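Local structure of beta-mannosidase (Trichoderma harzianum, 4CVU) at residues 566-572 / 587-593; 352-358 / 370-376; 380-384 / 699-703. The protein probably hydrolyses beta-mannosides, releasing terminal mannose from non-reducing ends, as a fungal enzyme of glycoside hydrolase family 2. All blocks are in the same frame, centred on the assembly; numbering follows the deposited sequence.

How the contacts relate
Following the chain from the N terminus, contact 2 comes first: segment 352-358 runs out, the short helix 360-365 makes a turn, and 370-376 returns antiparallel to close a small loop. Strand 374-377 leads directly into strand 380-389, which opens contact 3. That loop is far longer, closing only when 699-703 comes alongside, and contact 1 (566-572 with 587-593) is nested inside it. Contacts 1 and 3 pair strands of the (beta/alpha)8 barrel expected of family 2 catalytic domains, whereas contact 2 adds an antiparallel extension to its first strand. All three touch: I566 O approaches N371 N, R590 O approaches L701 N, and F375 packs on F382.

Contact 1 of 3, residues 566-572 / 587-593; sequences IYGDTDF and PVGRFAN. With CD (cadmium ion), chain B.
I566 lays its CB over one face of the R590 guanidinium, 3.5 Å from NH2, while its CG2 branch touches NE and its CD1 meets CG1 of V588. R590 bends at chi2 (-72°), which brings NH2 round to the backbone oxygen I566 O at 2.7 Å; the donor stands above that carbonyl plane, and NE adds a weak bond to the same oxygen. A long, flat cation suits this place because its faces, poor at hydrogen bonding, can lie against the isoleucine while its rim N-H groups reach carbonyls.

The backbones then run parallel, consistent with the sixth and seventh strands of the (beta/alpha)8 barrel expected of a family 2 glycosidase. T570 pairs with A592: T570 N gives a hydrogen bond to F591 O (2.8 Å), and N593 N returns one to T570 O (3.3 Å). With OG1 between the backbone N and the carbonyl carbon (chi1 55°), T570 rests CG2 on G589 CA at 3.6 Å and on P587 CB at 3.7 Å. A CB on G589 would run into this methyl. P587, rigid and apolar, also presents CD to F572 CD1 at 3.4 Å, with Y690 of helix 664-692 packing against both residues.

D571 turns the other way and gives OD1 to a cadmium ion (2.2 Å), which two waters also bind. R590 also donates to T368 O through NH2 and to E698 O through NH1. Its positive charge is thus gripped by main-chain carbonyls, whose dipoles probably stabilise it and fix the guanidinium's rotation.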
loop_
_atom_site.group_PDB
_atom_site.type_symbol
_atom_site.label_atom_id
_atom_site.label_comp_id
_atom_site.label_asym_id
_atom_site.label_seq_id
_atom_site.Cartn_x
_atom_site.Cartn_y
_atom_site.Cartn_z
ATOM N N ILE A 566 28.255 -1.688 -44.821
ATOM C CA ILE A 566 27.437 -1.848 -43.600
ATOM C C ILE A 566 28.143 -2.801 -42.631
ATOM O O ILE A 566 28.669 -3.832 -43.053
ATOM C CB ILE A 566 26.058 -2.411 -43.938
ATOM C CG1 ILE A 566 25.254 -1.379 -44.713
ATOM C CG2 ILE A 566 25.298 -2.799 -42.659
ATOM C CD1 ILE A 566 24.005 -1.937 -45.350
ATOM N N TYR A 567 28.132 -2.455 -41.348
ATOM C CA TYR A 567 28.832 -3.208 -40.349
ATOM C C TYR A 567 27.982 -3.266 -39.095
ATOM O O TYR A 567 27.295 -2.317 -38.755
ATOM C CB TYR A 567 30.149 -2.528 -39.954
ATOM C CG TYR A 567 31.000 -2.074 -41.114
ATOM C CD1 TYR A 567 30.807 -0.824 -41.696
ATOM C CD2 TYR A 567 31.965 -2.911 -41.655
ATOM C CE1 TYR A 567 31.593 -0.406 -42.775
ATOM C CE2 TYR A 567 32.759 -2.500 -42.737
ATOM C CZ TYR A 567 32.556 -1.247 -43.287
ATOM O OH TYR A 567 33.323 -0.823 -44.374
ATOM N N GLY A 568 28.072 -4.365 -38.390
ATOM C CA GLY A 568 27.619 -4.393 -37.004
ATOM C C GLY A 568 26.149 -4.516 -36.769
ATOM O O GLY A 568 25.340 -4.435 -37.671
ATOM N N ASP A 569 25.811 -4.714 -35.502
ATOM C CA ASP A 569 24.451 -4.642 -35.054
ATOM C C ASP A 569 24.037 -3.188 -34.772
ATOM O O ASP A 569 24.883 -2.297 -34.738
ATOM C CB ASP A 569 24.230 -5.538 -33.818
ATOM C CG ASP A 569 25.148 -5.224 -32.654
ATOM O OD1 ASP A 569 26.117 -4.436 -32.826
ATOM O OD2 ASP A 569 24.877 -5.783 -31.515
ATOM N N THR A 570 22.728 -2.957 -34.609
ATOM C CA THR A 570 22.180 -1.613 -34.403
ATOM C C THR A 570 21.428 -1.463 -33.061
ATOM O O THR A 570 20.871 -2.425 -32.556
ATOM C CB THR A 570 21.212 -1.233 -35.519
ATOM O OG1 THR A 570 20.180 -2.223 -35.630
ATOM C CG2 THR A 570 21.946 -1.095 -36.866
ATOM N N ASP A 571 21.445 -0.240 -32.528
ATOM C CA ASP A 571 20.507 0.228 -31.468
ATOM C C ASP A 571 19.467 1.230 -32.013
ATOM O O ASP A 571 19.633 1.843 -33.075
ATOM C CB ASP A 571 21.272 0.967 -30.397
ATOM C CG ASP A 571 21.897 2.232 -30.921
ATOM O OD1 ASP A 571 22.761 2.151 -31.794
ATOM O OD2 ASP A 571 21.534 3.334 -30.462
ATOM N N PHE A 572 18.386 1.441 -31.297
ATOM C CA PHE A 572 17.515 2.527 -31.691
ATOM C C PHE A 572 16.758 3.025 -30.509
ATOM O O PHE A 572 15.862 2.356 -29.988
ATOM C CB PHE A 572 16.553 2.172 -32.855
ATOM C CG PHE A 572 16.026 3.381 -33.566
ATOM C CD1 PHE A 572 16.905 4.280 -34.161
ATOM C CD2 PHE A 572 14.687 3.667 -33.579
ATOM C CE1 PHE A 572 16.442 5.416 -34.791
ATOM C CE2 PHE A 572 14.207 4.813 -34.204
ATOM C CZ PHE A 572 15.091 5.687 -34.825
ATOM N N PRO A 587 17.535 2.417 -38.120
ATOM C CA PRO A 587 18.908 2.112 -38.585
ATOM C C PRO A 587 18.935 0.936 -39.562
ATOM O O PRO A 587 18.212 -0.040 -39.349
ATOM C CB PRO A 587 19.638 1.756 -37.293
ATOM C CG PRO A 587 18.575 1.261 -36.380
ATOM C CD PRO A 587 17.346 2.075 -36.698
ATOM N N VAL A 588 19.716 1.045 -40.639
ATOM C CA VAL A 588 19.949 -0.061 -41.578
ATOM C C VAL A 588 21.175 -0.883 -41.156
ATOM O O VAL A 588 22.288 -0.467 -41.391
ATOM C CB VAL A 588 20.095 0.464 -43.038
ATOM C CG1 VAL A 588 20.417 -0.665 -43.987
ATOM C CG2 VAL A 588 18.773 1.115 -43.509
ATOM N N GLY A 589 20.970 -2.032 -40.497
ATOM C CA GLY A 589 22.064 -2.882 -40.030
ATOM C C GLY A 589 21.900 -4.372 -40.281
ATOM O O GLY A 589 20.956 -4.798 -40.943
ATOM N N ARG A 590 22.811 -5.166 -39.750
ATOM C CA ARG A 590 22.823 -6.616 -39.961
ATOM C C ARG A 590 21.993 -7.375 -38.879
ATOM O O ARG A 590 21.667 -8.569 -39.017
ATOM C CB ARG A 590 24.267 -7.123 -39.878
ATOM C CG ARG A 590 25.295 -6.450 -40.784
ATOM C CD ARG A 590 25.151 -6.804 -42.263
ATOM N NE ARG A 590 26.285 -6.226 -42.989
ATOM C CZ ARG A 590 26.384 -6.080 -44.309
ATOM N NH1 ARG A 590 25.409 -6.481 -45.127
ATOM N NH2 ARG A 590 27.484 -5.521 -44.814
ATOM N N PHE A 591 21.656 -6.674 -37.811
ATOM C CA PHE A 591 21.041 -7.328 -36.625
ATOM C C PHE A 591 20.700 -6.213 -35.678
ATOM O O PHE A 591 21.503 -5.293 -35.498
ATOM C CB PHE A 591 22.092 -8.252 -35.968
ATOM C CG PHE A 591 21.543 -9.196 -34.903
ATOM C CD1 PHE A 591 21.193 -8.734 -33.655
ATOM C CD2 PHE A 591 21.459 -10.571 -35.153
ATOM C CE1 PHE A 591 20.716 -9.609 -32.682
ATOM C CE2 PHE A 591 20.984 -11.448 -34.185
ATOM C CZ PHE A 591 20.621 -10.957 -32.948
ATOM N N ALA A 592 19.536 -6.292 -35.024
ATOM C CA ALA A 592 19.113 -5.239 -34.137
ATOM C C ALA A 592 19.097 -5.858 -32.751
ATOM O O ALA A 592 18.248 -6.685 -32.480
ATOM C CB ALA A 592 17.724 -4.767 -34.531
ATOM N N ASN A 593 20.083 -5.523 -31.925
ATOM C CA ASN A 593 20.248 -6.162 -30.622
ATOM C C ASN A 593 19.600 -5.425 -29.461
ATOM O O ASN A 593 19.495 -5.983 -28.351
ATOM C CB ASN A 593 21.737 -6.413 -30.342
ATOM C CG ASN A 593 22.473 -5.192 -29.851
ATOM O OD1 ASN A 593 22.273 -4.105 -30.341
ATOM N ND2 ASN A 593 23.383 -5.387 -28.896
HETATM CD CD CD B . 23.343 3.757 -33.151
HETATM O O HOH W 1 23.963 5.557 -34.898
HETATM O O HOH W 2 23.309 1.707 -35.025
#

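Contact 2 of 3, residues 352-358 / 370-376; sequences LFSSGNI and GNNWHFE. With NAG (2-acetamido-2-deoxy-beta-D-glucopyranose), chain F.
W373 and H374 both stand opposite the single S354, a classic beta bulge with the extra residue on the 370-376 side, in the antiparallel pairing of 352-354 with 374-376 just before the first strand of the expected (beta/alpha)8 barrel. Regular bonding holds on the strand side, where S354 N reaches H374 O at 2.8 Å and L352 exchanges two bonds with E376. The indole lies on the face that carries F353 and F375, forming an aromatic cluster. F353 points its ring edge, CZ foremost, into the indole face, with CZ 3.3 Å from W373 CE2, a T-shaped pair with planes at 71°. With an alanine in place of W373, the F353 edge would probably lose the face it abuts, opening a gap toward F591 and S535 and leaving the phenyl freer to turn.

On the other face S354 CB sits over the H374 imidazole, 4.0 Å from its centroid, and H374 NE2 donates to the anti lone pair of E376 OE2 (3.2 Å).

Beyond the strands, asparagine side chains add to the main-chain bonds. N372 grips G356 O twice, through its backbone N (2.9 Å) and ND2 (3.1 Å), while its OD1 accepts from Q362 NE2. N371 ND2 donates to S355 O. R557 bonds the OD1 atoms of both N371 and N357, whose ND2 is joined to C1 of an N-acetylglucosamine by a 1.5 Å covalent bond.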
loop_
_atom_site.group_PDB
_atom_site.type_symbol
_atom_site.label_atom_id
_atom_site.label_comp_id
_atom_site.label_asym_id
_atom_site.label_seq_id
_atom_site.Cartn_x
_atom_site.Cartn_y
_atom_site.Cartn_z
ATOM N N LEU A 352 27.671 -20.663 -34.129
ATOM C CA LEU A 352 28.614 -19.674 -34.586
ATOM C C LEU A 352 28.033 -18.273 -34.461
ATOM O O LEU A 352 26.879 -18.044 -34.882
ATOM C CB LEU A 352 28.896 -19.914 -36.070
ATOM C CG LEU A 352 29.829 -18.893 -36.753
ATOM C CD1 LEU A 352 31.238 -19.003 -36.207
ATOM C CD2 LEU A 352 29.823 -19.136 -38.253
ATOM N N PHE A 353 28.801 -17.352 -33.896
ATOM C CA PHE A 353 28.531 -15.935 -34.038
ATOM C C PHE A 353 29.491 -15.426 -35.105
ATOM O O PHE A 353 30.694 -15.461 -34.922
ATOM C CB PHE A 353 28.703 -15.147 -32.738
ATOM C CG PHE A 353 28.745 -13.648 -32.947
ATOM C CD1 PHE A 353 27.658 -12.977 -33.499
ATOM C CD2 PHE A 353 29.867 -12.911 -32.597
ATOM C CE1 PHE A 353 27.705 -11.597 -33.722
ATOM C CE2 PHE A 353 29.928 -11.534 -32.828
ATOM C CZ PHE A 353 28.841 -10.875 -33.367
ATOM N N SER A 354 28.930 -14.928 -36.201
ATOM C CA SER A 354 29.700 -14.540 -37.374
ATOM C C SER A 354 29.794 -13.019 -37.464
ATOM O O SER A 354 28.779 -12.358 -37.679
ATOM C CB SER A 354 29.023 -15.110 -38.628
ATOM O OG SER A 354 29.750 -14.736 -39.790
ATOM N N SER A 355 30.992 -12.487 -37.275
ATOM C CA SER A 355 31.261 -11.054 -37.302
ATOM C C SER A 355 32.416 -10.617 -38.217
ATOM O O SER A 355 32.885 -9.488 -38.117
ATOM C CB SER A 355 31.556 -10.570 -35.885
ATOM O OG SER A 355 32.450 -11.427 -35.259
ATOM N N GLY A 356 32.872 -11.498 -39.089
ATOM C CA GLY A 356 33.999 -11.215 -39.980
ATOM C C GLY A 356 33.494 -10.582 -41.238
ATOM O O GLY A 356 32.277 -10.303 -41.358
ATOM N N ASN A 357 34.405 -10.373 -42.196
ATOM C CA ASN A 357 34.060 -9.653 -43.421
ATOM C C ASN A 357 32.959 -10.327 -44.240
ATOM O O ASN A 357 32.874 -11.554 -44.293
ATOM C CB ASN A 357 35.272 -9.515 -44.347
ATOM C CG ASN A 357 36.326 -8.562 -43.838
ATOM O OD1 ASN A 357 36.107 -7.764 -42.938
ATOM N ND2 ASN A 357 37.503 -8.655 -44.434
ATOM N N ILE A 358 32.168 -9.506 -44.925
ATOM C CA ILE A 358 31.251 -9.982 -45.937
ATOM C C ILE A 358 32.096 -10.493 -47.097
ATOM O O ILE A 358 32.871 -9.746 -47.659
ATOM C CB ILE A 358 30.284 -8.860 -46.411
ATOM C CG1 ILE A 358 29.408 -8.344 -45.256
ATOM C CG2 ILE A 358 29.389 -9.338 -47.542
ATOM C CD1 ILE A 358 28.352 -9.316 -44.778
ATOM N N GLY A 370 30.955 -5.161 -46.107
ATOM C CA GLY A 370 31.140 -4.774 -44.732
ATOM C C GLY A 370 31.474 -5.981 -43.881
ATOM O O GLY A 370 32.324 -6.803 -44.234
ATOM N N ASN A 371 30.804 -6.061 -42.734
ATOM C CA ASN A 371 31.013 -7.170 -41.826
ATOM C C ASN A 371 29.678 -7.775 -41.400
ATOM O O ASN A 371 28.706 -7.086 -41.205
ATOM C CB ASN A 371 31.736 -6.691 -40.582
ATOM C CG ASN A 371 33.220 -6.653 -40.745
ATOM O OD1 ASN A 371 33.750 -5.810 -41.456
ATOM N ND2 ASN A 371 33.914 -7.586 -40.073
ATOM N N ASN A 372 29.693 -9.058 -41.200
ATOM C CA ASN A 372 28.534 -9.770 -40.822
ATOM C C ASN A 372 28.246 -9.410 -39.407
ATOM O O ASN A 372 29.097 -8.836 -38.733
ATOM C CB ASN A 372 28.841 -11.251 -40.855
ATOM C CG ASN A 372 28.849 -11.803 -42.238
ATOM O OD1 ASN A 372 27.820 -12.138 -42.784
ATOM N ND2 ASN A 372 30.013 -11.930 -42.789
ATOM N N TRP A 373 27.050 -9.739 -38.971
ATOM C CA TRP A 373 26.693 -9.882 -37.552
ATOM C C TRP A 373 25.481 -10.792 -37.527
ATOM O O TRP A 373 24.391 -10.319 -37.594
ATOM C CB TRP A 373 26.391 -8.532 -36.885
ATOM C CG TRP A 373 26.261 -8.586 -35.423
ATOM C CD1 TRP A 373 25.285 -9.188 -34.696
ATOM C CD2 TRP A 373 27.182 -8.026 -34.466
ATOM N NE1 TRP A 373 25.528 -9.023 -33.354
ATOM C CE2 TRP A 373 26.692 -8.328 -33.184
ATOM C CE3 TRP A 373 28.359 -7.325 -34.575
ATOM C CZ2 TRP A 373 27.344 -7.960 -32.037
ATOM C CZ3 TRP A 373 29.038 -6.962 -33.434
ATOM C CH2 TRP A 373 28.507 -7.276 -32.151
ATOM N N HIS A 374 25.704 -12.092 -37.461
ATOM C CA HIS A 374 24.643 -13.068 -37.404
ATOM C C HIS A 374 25.054 -14.378 -36.734
ATOM O O HIS A 374 26.190 -14.602 -36.449
ATOM C CB HIS A 374 24.005 -13.328 -38.776
ATOM C CG HIS A 374 24.861 -14.106 -39.718
ATOM N ND1 HIS A 374 25.715 -13.507 -40.614
ATOM C CD2 HIS A 374 24.984 -15.435 -39.911
ATOM C CE1 HIS A 374 26.328 -14.432 -41.311
ATOM N NE2 HIS A 374 25.904 -15.610 -40.904
ATOM N N PHE A 375 24.071 -15.233 -36.528
ATOM C CA PHE A 375 24.265 -16.498 -35.889
ATOM C C PHE A 375 23.978 -17.648 -36.870
ATOM O O PHE A 375 23.140 -17.499 -37.750
ATOM C CB PHE A 375 23.351 -16.579 -34.679
ATOM C CG PHE A 375 23.782 -15.723 -33.522
ATOM C CD1 PHE A 375 23.403 -14.392 -33.431
ATOM C CD2 PHE A 375 24.558 -16.263 -32.498
ATOM C CE1 PHE A 375 23.795 -13.643 -32.354
ATOM C CE2 PHE A 375 24.937 -15.509 -31.415
ATOM C CZ PHE A 375 24.580 -14.205 -31.351
ATOM N N GLU A 376 24.650 -18.778 -36.699
ATOM C CA GLU A 376 24.384 -20.018 -37.446
ATOM C C GLU A 376 24.274 -21.219 -36.504
ATOM O O GLU A 376 25.111 -21.387 -35.624
ATOM C CB GLU A 376 25.495 -20.289 -38.439
ATOM C CG GLU A 376 25.660 -19.196 -39.479
ATOM C CD GLU A 376 26.775 -19.461 -40.458
ATOM O OE1 GLU A 376 27.364 -20.573 -40.439
ATOM O OE2 GLU A 376 27.084 -18.538 -41.244
HETATM C C1 NAG F . 38.659 -7.826 -44.105
HETATM C C2 NAG F . 40.052 -8.472 -44.252
HETATM C C3 NAG F . 41.164 -7.469 -44.037
HETATM C C4 NAG F . 40.941 -6.261 -44.907
HETATM C C5 NAG F . 39.550 -5.687 -44.629
HETATM C C6 NAG F . 39.225 -4.505 -45.542
HETATM C C7 NAG F . 39.954 -10.862 -43.701
HETATM C C8 NAG F . 40.133 -11.962 -42.678
HETATM N N2 NAG F . 40.214 -9.599 -43.341
HETATM O O3 NAG F . 42.352 -8.111 -44.419
HETATM O O4 NAG F . 41.932 -5.307 -44.637
HETATM O O5 NAG F . 38.618 -6.685 -44.912
HETATM O O6 NAG F . 38.046 -3.896 -45.067
HETATM O O7 NAG F . 39.573 -11.143 -44.829
HETATM O O HOH W 3 29.102 -16.623 -42.082
HETATM O O HOH W 4 32.896 -6.876 -47.584
#

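Contact 3 of 3, residues 380-384 / 699-703; sequences HEFYA and RQLGS. With CD (cadmium ion), chain U.
Y383 leaves its backbone with CG opposite the amide nitrogen (chi1 -161°), and from CB the ring passes beneath the peptide joining L701 to G702. CG lies under L701 C; CD2 touches L701 CA at 3.6 Å; CE2 nears Q700 O; CE1 meets G702 CA; and CZ lies 3.4 Å from G702 N. At the tip, Y383 OH donates a short but weak bond to Q700 OE1 (2.6 Å). A flat aromatic suits this course because its face can lie against the peptide and G702 CA, a CH-pi contact, while its hydroxyl still reaches Q700. The Q700 amide is fixed by G702, whose N donates to OE1 and whose O accepts from NE2 (2.8 Å).

At the other end, E381 binds a cadmium ion through OE1 and, more closely, OE2 (2.2 Å). Its OE1 lies in the guanidinium plane of R699, salt-bridged by NH2 (3.1 Å) and weakly by NE, with the two groups' planes 63° apart; R699 NH1 serves S694 O and I798 O. Three waters also bind the metal.

A384 straddles G702, its N bonded to L701 O and its O to S703 N (2.9 Å). This parallel pairing, probably of first and last strands, is the closure characteristic of a (beta/alpha)8 barrel.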
loop_
_atom_site.group_PDB
_atom_site.type_symbol
_atom_site.label_atom_id
_atom_site.label_comp_id
_atom_site.label_asym_id
_atom_site.label_seq_id
_atom_site.Cartn_x
_atom_site.Cartn_y
_atom_site.Cartn_z
ATOM N N HIS A 380 23.495 -23.708 -40.306
ATOM C CA HIS A 380 22.391 -22.956 -40.940
ATOM C C HIS A 380 22.224 -21.575 -40.322
ATOM O O HIS A 380 22.113 -21.445 -39.106
ATOM C CB HIS A 380 21.061 -23.696 -40.823
ATOM C CG HIS A 380 21.107 -25.110 -41.323
ATOM N ND1 HIS A 380 21.648 -26.146 -40.585
ATOM C CD2 HIS A 380 20.670 -25.662 -42.478
ATOM C CE1 HIS A 380 21.529 -27.276 -41.263
ATOM N NE2 HIS A 380 20.953 -27.008 -42.419
ATOM N N GLU A 381 22.241 -20.553 -41.172
ATOM C CA GLU A 381 21.744 -19.221 -40.813
ATOM C C GLU A 381 20.315 -19.283 -40.305
ATOM O O GLU A 381 19.497 -20.056 -40.820
ATOM C CB GLU A 381 21.748 -18.331 -42.057
ATOM C CG GLU A 381 23.104 -17.828 -42.383
ATOM C CD GLU A 381 23.160 -17.025 -43.674
ATOM O OE1 GLU A 381 22.160 -16.517 -44.182
ATOM O OE2 GLU A 381 24.259 -16.880 -44.166
ATOM N N PHE A 382 19.983 -18.449 -39.313
ATOM C CA PHE A 382 18.595 -18.300 -38.920
ATOM C C PHE A 382 18.309 -16.858 -38.506
ATOM O O PHE A 382 19.241 -16.128 -38.113
ATOM C CB PHE A 382 18.256 -19.264 -37.779
ATOM C CG PHE A 382 19.010 -18.972 -36.518
ATOM C CD1 PHE A 382 20.257 -19.502 -36.312
ATOM C CD2 PHE A 382 18.472 -18.109 -35.560
ATOM C CE1 PHE A 382 20.961 -19.208 -35.159
ATOM C CE2 PHE A 382 19.168 -17.820 -34.404
ATOM C CZ PHE A 382 20.416 -18.361 -34.203
ATOM N N TYR A 383 17.044 -16.455 -38.591
ATOM C CA TYR A 383 16.639 -15.129 -38.128
ATOM C C TYR A 383 16.422 -15.180 -36.604
ATOM O O TYR A 383 15.526 -15.899 -36.154
ATOM C CB TYR A 383 15.337 -14.656 -38.795
ATOM C CG TYR A 383 15.192 -13.154 -38.665
ATOM C CD1 TYR A 383 14.667 -12.586 -37.518
ATOM C CD2 TYR A 383 15.662 -12.311 -39.660
ATOM C CE1 TYR A 383 14.584 -11.211 -37.363
ATOM C CE2 TYR A 383 15.583 -10.936 -39.516
ATOM C CZ TYR A 383 15.053 -10.389 -38.358
ATOM O OH TYR A 383 14.983 -9.024 -38.173
ATOM N N ALA A 384 17.217 -14.440 -35.837
ATOM C CA ALA A 384 17.051 -14.439 -34.365
ATOM C C ALA A 384 15.892 -13.539 -33.979
ATOM O O ALA A 384 15.702 -12.476 -34.570
ATOM C CB ALA A 384 18.323 -13.993 -33.691
ATOM N N ARG A 699 20.698 -7.852 -45.633
ATOM C CA ARG A 699 20.511 -9.228 -45.235
ATOM C C ARG A 699 20.471 -9.282 -43.708
ATOM O O ARG A 699 21.370 -9.765 -43.090
ATOM C CB ARG A 699 21.599 -10.149 -45.780
ATOM C CG ARG A 699 21.088 -11.525 -46.142
ATOM C CD ARG A 699 20.726 -12.287 -44.904
ATOM N NE ARG A 699 20.610 -13.713 -45.059
ATOM C CZ ARG A 699 19.512 -14.341 -45.428
ATOM N NH1 ARG A 699 18.449 -13.670 -45.782
ATOM N NH2 ARG A 699 19.503 -15.649 -45.459
ATOM N N GLN A 700 19.509 -8.586 -43.164
ATOM C CA GLN A 700 19.333 -8.462 -41.732
ATOM C C GLN A 700 18.898 -9.811 -41.112
ATOM O O GLN A 700 18.007 -10.442 -41.617
ATOM C CB GLN A 700 18.295 -7.365 -41.496
ATOM C CG GLN A 700 18.464 -6.521 -40.233
ATOM C CD GLN A 700 17.813 -7.171 -39.039
ATOM O OE1 GLN A 700 17.245 -8.227 -39.161
ATOM N NE2 GLN A 700 17.876 -6.519 -37.890
ATOM N N LEU A 701 19.473 -10.213 -39.973
ATOM C CA LEU A 701 19.148 -11.522 -39.402
ATOM C C LEU A 701 18.866 -11.573 -37.896
ATOM O O LEU A 701 19.112 -12.621 -37.268
ATOM C CB LEU A 701 20.232 -12.543 -39.736
ATOM C CG LEU A 701 20.381 -12.976 -41.199
ATOM C CD1 LEU A 701 21.515 -14.013 -41.281
ATOM C CD2 LEU A 701 19.143 -13.580 -41.768
ATOM N N GLY A 702 18.314 -10.496 -37.319
ATOM C CA GLY A 702 17.970 -10.540 -35.910
ATOM C C GLY A 702 17.228 -9.360 -35.350
ATOM O O GLY A 702 17.448 -8.221 -35.771
ATOM N N SER A 703 16.333 -9.658 -34.384
ATOM C CA SER A 703 15.600 -8.666 -33.648
ATOM C C SER A 703 15.555 -9.061 -32.198
ATOM O O SER A 703 14.889 -10.070 -31.869
ATOM C CB SER A 703 14.181 -8.599 -34.152
ATOM O OG SER A 703 13.392 -7.705 -33.387
HETATM CD CD CD U . 24.021 -15.443 -45.843
HETATM O O HOH W 5 21.225 -14.557 -36.752
HETATM O O HOH W 6 22.529 -15.180 -47.739
HETATM O O HOH W 7 24.271 -13.301 -44.546
HETATM O O HOH W 8 26.279 -16.048 -46.951
#